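Local coordinates for protein trimethylamine-N-oxide reductase (Haemophilus influenzae, PDB 7L5I) that probably reduces trimethylamine N-oxide or related S- and N-oxides at a molybdenum centre carried by two molybdopterin guanine dinucleotides, at residues L513-A516 against S520-S523; N572-A577 against V583-F588; I232-K237 against G391-A396. One frame throughout, in Å; residues are numbered along the deposited sequence.

Interaction 1. Residues L513-A516 against S520-S523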
loop_
_atom_site.group_PDB
_atom_site.type_symbol
_atom_site.label_atom_id
_atom_site.label_comp_id
_atom_site.label_asym_id
_atom_site.label_seq_id
_atom_site.Cartn_x
_atom_site.Cartn_y
_atom_site.Cartn_z
ATOM N N LEU A 513 20.991 -6.118 3.866
ATOM C CA LEU A 513 21.271 -4.707 3.655
ATOM C C LEU A 513 20.010 -4.046 3.132
ATOM O O LEU A 513 19.213 -4.681 2.443
ATOM C CB LEU A 513 22.354 -4.463 2.591
ATOM C CG LEU A 513 23.760 -4.982 2.834
ATOM C CD1 LEU A 513 24.496 -5.006 1.514
ATOM C CD2 LEU A 513 24.418 -4.073 3.831
ATOM N N THR A 514 19.836 -2.766 3.458
ATOM C CA THR A 514 18.787 -1.947 2.861
ATOM C C THR A 514 19.273 -0.503 2.798
ATOM O O THR A 514 20.430 -0.197 3.106
ATOM C CB THR A 514 17.444 -2.113 3.620
ATOM O OG1 THR A 514 16.376 -1.472 2.872
ATOM C CG2 THR A 514 17.512 -1.506 5.015
ATOM N N MET A 515 18.413 0.375 2.287
ATOM C CA MET A 515 18.716 1.788 2.176
ATOM C C MET A 515 17.695 2.608 2.947
ATOM O O MET A 515 16.529 2.200 3.086
ATOM C CB MET A 515 18.651 2.322 0.730
ATOM C CG MET A 515 19.344 1.566 -0.336
ATOM S SD MET A 515 21.048 2.051 -0.523
ATOM C CE MET A 515 21.169 3.849 -0.598
ATOM N N ALA A 516 18.132 3.772 3.398
ATOM C CA ALA A 516 17.241 4.810 3.888
ATOM C C ALA A 516 16.514 5.416 2.704
ATOM O O ALA A 516 17.145 5.949 1.784
ATOM C CB ALA A 516 18.028 5.875 4.639
ATOM N N SER A 520 15.393 9.707 -0.845
ATOM C CA SER A 520 16.639 10.370 -0.477
ATOM C C SER A 520 17.835 9.487 -0.757
ATOM O O SER A 520 18.903 9.992 -1.128
ATOM C CB SER A 520 16.615 10.742 1.010
ATOM O OG SER A 520 16.606 9.579 1.801
ATOM N N MET A 521 17.672 8.179 -0.593
ATOM C CA MET A 521 18.776 7.243 -0.648
ATOM C C MET A 521 19.936 7.718 0.219
ATOM O O MET A 521 21.100 7.622 -0.170
ATOM C CB MET A 521 19.237 7.040 -2.091
ATOM C CG MET A 521 18.126 6.672 -3.015
ATOM S SD MET A 521 17.182 5.267 -2.351
ATOM C CE MET A 521 18.080 3.954 -3.047
ATOM N N MET A 522 19.625 8.233 1.410
ATOM C CA MET A 522 20.617 8.981 2.165
ATOM C C MET A 522 21.510 8.117 3.055
ATOM O O MET A 522 22.456 8.652 3.642
ATOM C CB MET A 522 19.935 10.044 3.023
ATOM C CG MET A 522 19.060 9.473 4.055
ATOM S SD MET A 522 18.553 10.743 5.223
ATOM C CE MET A 522 17.874 11.924 4.127
ATOM N N SER A 523 21.242 6.818 3.165
ATOM C CA SER A 523 22.094 5.947 3.958
ATOM C C SER A 523 22.008 4.515 3.451
ATOM O O SER A 523 20.976 4.090 2.921
ATOM C CB SER A 523 21.720 5.918 5.447
ATOM O OG SER A 523 21.470 7.219 5.942
#
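Met515 and Met521 meet side chain to side chain, crossing at about a right angle. CG of Met515 lies 3.8 Å from CE of Met521. The methyl end of Met515 also reaches back over the other backbone, with CE 3.5 Å from Ser523 O. Both methionines are folded up rather than extended. In Met515, chi2 (-88°) and chi3 both bend the chain, which swings CE round to the far segment. The first bond of the Met521 side chain points away from 513-516, although CB still touches Met515 CE, and its bends bring the methyl back. The two thioether ends therefore overlap in an apolar patch that Met225 also touches, through Met521.

Ala516 fills the other part of the contact. Its CB points toward 520-523 and touches CB of Ser523 and CG of Met522, each at 3.8 Å. No flat group is involved, so this is plain methyl against methylene packing. The backbone bonds run beside it. Ala516 N donates to Ser523 O at 2.9 Å in a nearly straight bond, with an N-H...O angle of 164°. The return bond, Met522 N to Ala516 O, is weak at 3.4 Å. Ala516 O also receives a CA-H...O contact from Met521, and Ser523 O receives one from Met515.

The serine hydroxyls turn mainly to outside partners. Ser520 OG is hydrogen-bonded to Asp228 and accepts a weak bond from Met522 N. Ser523 OG is hydrogen-bonded to Ser599. Met521 has positive phi and psi, a left-handed backbone conformation that helps redirect the chain. The arrangement is the closed end of a beta hairpin, whose antiparallel strands 512-517 and 523-527 are the inner pair of a four-strand mixed sheet.

Interaction 2. Residues N572-A577 against V583-F588; sequences NAAFSA and VAMPRF
Arg587 lays its guanidinium flat over one face of the Phe575 ring. The planes differ by 10° and the centres are 3.9 Å apart. CZ comes closest to CE1 of the ring, at 3.5 Å. The methylene CD sits over the same face in a CH-pi contact, so both the aliphatic and the charged part of the arginine are used. Phe575 has CG anti to its backbone N (chi1 -176°), which carries the ring from the helix toward 583-588. Pro586 O lies at the ring edge, near its plane. Met585 packs alongside, its CB 3.9 Å from CD2 of Phe575, while its methyl end reaches the CB of Ala574.

Asn572, one helical turn before Phe575, meets the guanidinium at its edge. Its OD1 accepts a weak bond from Arg587 NH1 at 3.3 Å, and the amide stands 75° from the guanidinium plane. A water links the same OD1 to Phe588 N, at the start of helix 588-594. A second water lies over the opposite face of Phe575 and ties Phe575 O to Val583 O, with a weaker bond from Met585 N. Farther out, Tyr571 OH is hydrogen-bonded to Pro586 O, and Phe600 and Leu598 pack on Met585.

Arg587 is exposed, and it and Phe575 also touch a crystal neighbour, which may influence their pose. The chemistry is a surface cation-pi stack: the ring can stabilise the positive charge, while a weak hydrogen bond to the Asn572 side-chain oxygen at its edge may help set its rotation.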
loop_
_atom_site.group_PDB
_atom_site.type_symbol
_atom_site.label_atom_id
_atom_site.label_comp_id
_atom_site.label_asym_id
_atom_site.label_seq_id
_atom_site.Cartn_x
_atom_site.Cartn_y
_atom_site.Cartn_z
ATOM N N ASN A 572 28.728 -3.534 -3.282
ATOM C CA ASN A 572 29.726 -3.017 -4.207
ATOM C C ASN A 572 29.101 -2.246 -5.359
ATOM O O ASN A 572 29.756 -1.386 -5.946
ATOM C CB ASN A 572 30.596 -4.144 -4.741
ATOM C CG ASN A 572 31.693 -4.531 -3.769
ATOM O OD1 ASN A 572 31.985 -3.809 -2.821
ATOM N ND2 ASN A 572 32.330 -5.660 -4.024
ATOM N N ALA A 573 27.847 -2.531 -5.717
ATOM C CA ALA A 573 27.161 -1.686 -6.680
ATOM C C ALA A 573 27.089 -0.243 -6.179
ATOM O O ALA A 573 27.279 0.703 -6.947
ATOM C CB ALA A 573 25.760 -2.237 -6.950
ATOM N N ALA A 574 26.795 -0.057 -4.893
ATOM C CA ALA A 574 26.764 1.287 -4.334
ATOM C C ALA A 574 28.165 1.878 -4.271
ATOM O O ALA A 574 28.360 3.060 -4.578
ATOM C CB ALA A 574 26.115 1.269 -2.944
ATOM N N PHE A 575 29.147 1.058 -3.888
ATOM C CA PHE A 575 30.530 1.508 -3.770
ATOM C C PHE A 575 31.029 2.098 -5.083
ATOM O O PHE A 575 31.600 3.198 -5.103
ATOM C CB PHE A 575 31.389 0.327 -3.304
ATOM C CG PHE A 575 32.825 0.690 -3.065
ATOM C CD1 PHE A 575 33.707 0.743 -4.123
ATOM C CD2 PHE A 575 33.279 0.995 -1.794
ATOM C CE1 PHE A 575 35.035 1.097 -3.922
ATOM C CE2 PHE A 575 34.605 1.351 -1.584
ATOM C CZ PHE A 575 35.475 1.415 -2.655
ATOM N N SER A 576 30.793 1.392 -6.197
ATOM C CA SER A 576 31.247 1.856 -7.502
ATOM C C SER A 576 30.487 3.085 -7.965
ATOM O O SER A 576 31.085 4.014 -8.531
ATOM C CB SER A 576 31.088 0.745 -8.542
ATOM O OG SER A 576 31.894 -0.363 -8.211
ATOM N N ALA A 577 29.164 3.093 -7.778
ATOM C CA ALA A 577 28.385 4.278 -8.132
ATOM C C ALA A 577 28.783 5.477 -7.286
ATOM O O ALA A 577 28.859 6.601 -7.794
ATOM C CB ALA A 577 26.890 4.020 -7.979
ATOM N N VAL A 583 32.349 10.141 -4.105
ATOM C CA VAL A 583 32.034 9.893 -2.695
ATOM C C VAL A 583 32.769 8.618 -2.281
ATOM O O VAL A 583 32.558 7.548 -2.871
ATOM C CB VAL A 583 30.520 9.754 -2.460
ATOM C CG1 VAL A 583 30.228 9.318 -1.036
ATOM C CG2 VAL A 583 29.804 11.062 -2.761
ATOM N N ALA A 584 33.638 8.748 -1.283
ATOM C CA ALA A 584 34.392 7.638 -0.732
ATOM C C ALA A 584 33.512 6.857 0.228
ATOM O O ALA A 584 32.845 7.447 1.080
ATOM C CB ALA A 584 35.621 8.149 0.006
ATOM N N MET A 585 33.498 5.537 0.072
ATOM C CA MET A 585 32.811 4.622 0.967
ATOM C C MET A 585 33.807 3.607 1.519
ATOM O O MET A 585 34.809 3.297 0.866
ATOM C CB MET A 585 31.688 3.862 0.243
ATOM C CG MET A 585 30.442 4.677 -0.044
ATOM S SD MET A 585 29.290 3.734 -1.036
ATOM C CE MET A 585 28.608 2.558 0.141
ATOM N N PRO A 586 33.575 3.089 2.726
ATOM C CA PRO A 586 34.352 1.932 3.180
ATOM C C PRO A 586 34.039 0.737 2.303
ATOM O O PRO A 586 32.948 0.645 1.734
ATOM C CB PRO A 586 33.855 1.713 4.610
ATOM C CG PRO A 586 32.465 2.274 4.613
ATOM C CD PRO A 586 32.511 3.457 3.673
ATOM N N ARG A 587 34.990 -0.190 2.203
ATOM C CA ARG A 587 34.664 -1.460 1.568
ATOM C C ARG A 587 33.696 -2.242 2.456
ATOM O O ARG A 587 33.487 -1.922 3.626
ATOM C CB ARG A 587 35.918 -2.280 1.299
ATOM C CG ARG A 587 36.666 -1.861 0.012
ATOM C CD ARG A 587 35.905 -2.288 -1.234
ATOM N NE ARG A 587 36.651 -2.040 -2.465
ATOM C CZ ARG A 587 36.162 -2.215 -3.693
ATOM N NH1 ARG A 587 34.910 -2.637 -3.874
ATOM N NH2 ARG A 587 36.926 -1.957 -4.747
ATOM N N PHE A 588 33.101 -3.298 1.888
ATOM C CA PHE A 588 32.042 -4.009 2.603
ATOM C C PHE A 588 32.504 -4.555 3.949
ATOM O O PHE A 588 31.760 -4.500 4.934
ATOM C CB PHE A 588 31.517 -5.152 1.762
ATOM C CG PHE A 588 30.458 -5.960 2.443
ATOM C CD1 PHE A 588 29.207 -5.440 2.679
ATOM C CD2 PHE A 588 30.728 -7.233 2.866
ATOM C CE1 PHE A 588 28.230 -6.208 3.310
ATOM C CE2 PHE A 588 29.766 -7.985 3.490
ATOM C CZ PHE A 588 28.521 -7.472 3.707
HETATM O O HOH W 1 33.538 -4.102 -0.842
HETATM O O HOH W 2 33.283 4.725 -3.126
#

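Interaction 3. Residues I232-K237 against G391-A396; sequences IEYFKK and GGVPTA
Tyr234 projects its ring from helix 230-240 against Val393 and Pro394 of a loop. Helix 230-240 lies in the connection from strand 208-212 to strand 244-249, which are parallel neighbours in a five-strand sheet, and so forms part of a beta-alpha-beta crossover of an alpha/beta layer. The loop follows strand 381-383, an outermost strand of that sheet. The contact is small but buried.

Tyr234 gives the largest share. Its CB points toward the loop, and the ring meets the loop through CD2, CE2 and OH. Val393 comes to the ring edge, near its plane: Val393 CG2 is 4.0 Å from Tyr234 CD2 and nearly as close to CE2. With CG1 of Val393 anti to the backbone N (chi1 176°), it is the other branch, CG2, that is presented to the tyrosine. Pro394 and Tyr234 approach each other from opposite directions, and the proline ring meets the outer end of the tyrosine. Pro394 CD lies 4.0 Å from Tyr234 CE2, on an oblique line. No hydrogen bond joins the two segments, and the ring and the two aliphatic side chains meet by van der Waals contact.

Both partners have further contacts around them. Trp199 stacks on the Tyr234 ring, and Phe235 meets the same tryptophan edge-to-face. Gln195 holds the loop with both ends of its amide, bonding Gly392 N through OE1 and Val393 O through NE2. Gly392 has a positive phi (95°), where the loop bends. The tyrosine hydroxyl is hydrogen-bonded to Glu200. The same atom, Tyr234 OH, also rests on the proline ring, 3.6 Å from Pro394 CD.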
loop_
_atom_site.group_PDB
_atom_site.type_symbol
_atom_site.label_atom_id
_atom_site.label_comp_id
_atom_site.label_asym_id
_atom_site.label_seq_id
_atom_site.Cartn_x
_atom_site.Cartn_y
_atom_site.Cartn_z
ATOM N N ILE A 232 8.524 13.064 7.801
ATOM C CA ILE A 232 7.746 13.542 8.943
ATOM C C ILE A 232 8.421 14.753 9.573
ATOM O O ILE A 232 7.753 15.728 9.945
ATOM C CB ILE A 232 7.528 12.402 9.955
ATOM C CG1 ILE A 232 6.470 11.436 9.413
ATOM C CG2 ILE A 232 7.134 12.970 11.312
ATOM C CD1 ILE A 232 6.364 10.159 10.156
ATOM N N GLU A 233 9.748 14.737 9.660
ATOM C CA GLU A 233 10.476 15.902 10.161
ATOM C C GLU A 233 10.178 17.147 9.333
ATOM O O GLU A 233 10.050 18.250 9.882
ATOM C CB GLU A 233 11.977 15.622 10.178
ATOM C CG GLU A 233 12.804 16.740 10.772
ATOM C CD GLU A 233 14.278 16.379 10.992
ATOM O OE1 GLU A 233 14.639 15.181 10.980
ATOM O OE2 GLU A 233 15.074 17.308 11.208
ATOM N N TYR A 234 10.070 16.997 8.011
ATOM C CA TYR A 234 9.787 18.158 7.166
ATOM C C TYR A 234 8.368 18.666 7.372
ATOM O O TYR A 234 8.139 19.883 7.410
ATOM C CB TYR A 234 10.022 17.832 5.689
ATOM C CG TYR A 234 11.447 18.041 5.230
ATOM C CD1 TYR A 234 12.004 19.320 5.203
ATOM C CD2 TYR A 234 12.213 16.968 4.776
ATOM C CE1 TYR A 234 13.306 19.526 4.778
ATOM C CE2 TYR A 234 13.518 17.165 4.345
ATOM C CZ TYR A 234 14.054 18.441 4.343
ATOM O OH TYR A 234 15.344 18.621 3.899
ATOM N N PHE A 235 7.390 17.763 7.522
ATOM C CA PHE A 235 6.031 18.216 7.808
ATOM C C PHE A 235 5.982 18.993 9.120
ATOM O O PHE A 235 5.279 20.008 9.237
ATOM C CB PHE A 235 5.076 17.031 7.859
ATOM C CG PHE A 235 4.531 16.628 6.500
ATOM C CD1 PHE A 235 3.592 17.413 5.866
ATOM C CD2 PHE A 235 4.971 15.467 5.879
ATOM C CE1 PHE A 235 3.092 17.070 4.635
ATOM C CE2 PHE A 235 4.484 15.105 4.635
ATOM C CZ PHE A 235 3.542 15.914 3.998
ATOM N N LYS A 236 6.715 18.518 10.126
ATOM C CA LYS A 236 6.773 19.220 11.408
ATOM C C LYS A 236 7.405 20.598 11.252
ATOM O O LYS A 236 6.944 21.573 11.861
ATOM C CB LYS A 236 7.541 18.377 12.427
ATOM C CG LYS A 236 6.820 17.079 12.830
ATOM C CD LYS A 236 5.733 17.331 13.856
ATOM C CE LYS A 236 6.344 17.645 15.206
ATOM N NZ LYS A 236 5.277 17.784 16.220
ATOM N N LYS A 237 8.477 20.695 10.457
ATOM C CA LYS A 237 9.097 21.991 10.221
ATOM C C LYS A 237 8.135 22.930 9.526
ATOM O O LYS A 237 8.090 24.139 9.831
ATOM C CB LYS A 237 10.356 21.835 9.377
ATOM C CG LYS A 237 11.525 21.224 10.080
ATOM C CD LYS A 237 12.762 21.348 9.207
ATOM C CE LYS A 237 13.868 20.426 9.671
ATOM N NZ LYS A 237 14.404 19.599 8.539
ATOM N N GLY A 391 8.767 11.029 0.098
ATOM C CA GLY A 391 8.896 11.775 -1.142
ATOM C C GLY A 391 9.226 13.230 -0.879
ATOM O O GLY A 391 8.680 13.871 0.030
ATOM N N GLY A 392 10.157 13.768 -1.685
ATOM C CA GLY A 392 10.563 15.139 -1.545
ATOM C C GLY A 392 11.783 15.370 -0.693
ATOM O O GLY A 392 12.385 16.436 -0.781
ATOM N N VAL A 393 12.168 14.405 0.136
ATOM C CA VAL A 393 13.419 14.574 0.877
ATOM C C VAL A 393 14.552 14.623 -0.132
ATOM O O VAL A 393 14.646 13.730 -0.994
ATOM C CB VAL A 393 13.622 13.436 1.881
ATOM C CG1 VAL A 393 14.978 13.576 2.579
ATOM C CG2 VAL A 393 12.489 13.473 2.894
ATOM N N PRO A 394 15.414 15.631 -0.094
ATOM C CA PRO A 394 16.372 15.795 -1.194
ATOM C C PRO A 394 17.236 14.559 -1.423
ATOM O O PRO A 394 17.761 13.951 -0.488
ATOM C CB PRO A 394 17.207 16.996 -0.747
ATOM C CG PRO A 394 16.298 17.811 0.124
ATOM C CD PRO A 394 15.452 16.765 0.855
ATOM N N THR A 395 17.425 14.229 -2.702
ATOM C CA THR A 395 18.209 13.069 -3.088
ATOM C C THR A 395 19.680 13.262 -2.741
ATOM O O THR A 395 20.306 14.238 -3.171
ATOM C CB THR A 395 18.068 12.808 -4.585
ATOM O OG1 THR A 395 16.678 12.784 -4.951
ATOM C CG2 THR A 395 18.731 11.490 -4.952
ATOM N N ALA A 396 20.250 12.301 -2.022
ATOM C CA ALA A 396 21.643 12.409 -1.616
ATOM C C ALA A 396 22.562 12.012 -2.761
ATOM O O ALA A 396 22.167 11.311 -3.706
ATOM C CB ALA A 396 21.929 11.525 -0.403
#

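How the interactions relate
From the N terminus, interaction 3 comes first. It joins helix 230-240 to the loop at 391-396, closing a loop of 153 residues. Interaction 1 closes a short hairpin with three residues between its segments. Interaction 2 closes a short loop: five residues separate its segments, the first three in helix 563-580, and it ties that helix to the lead-in to helix 588-594. The three follow in series, and none nests or crosses. Interactions 1 and 3 touch: Ser520 O is 2.8 Å from Ala396 N, a probable hydrogen bond, and Val393 packs on Ser520 and Met522. Interactions 1 and 2 do not touch, but Phe600 shares a backbone hydrogen bond with Met522 and packs on Met585.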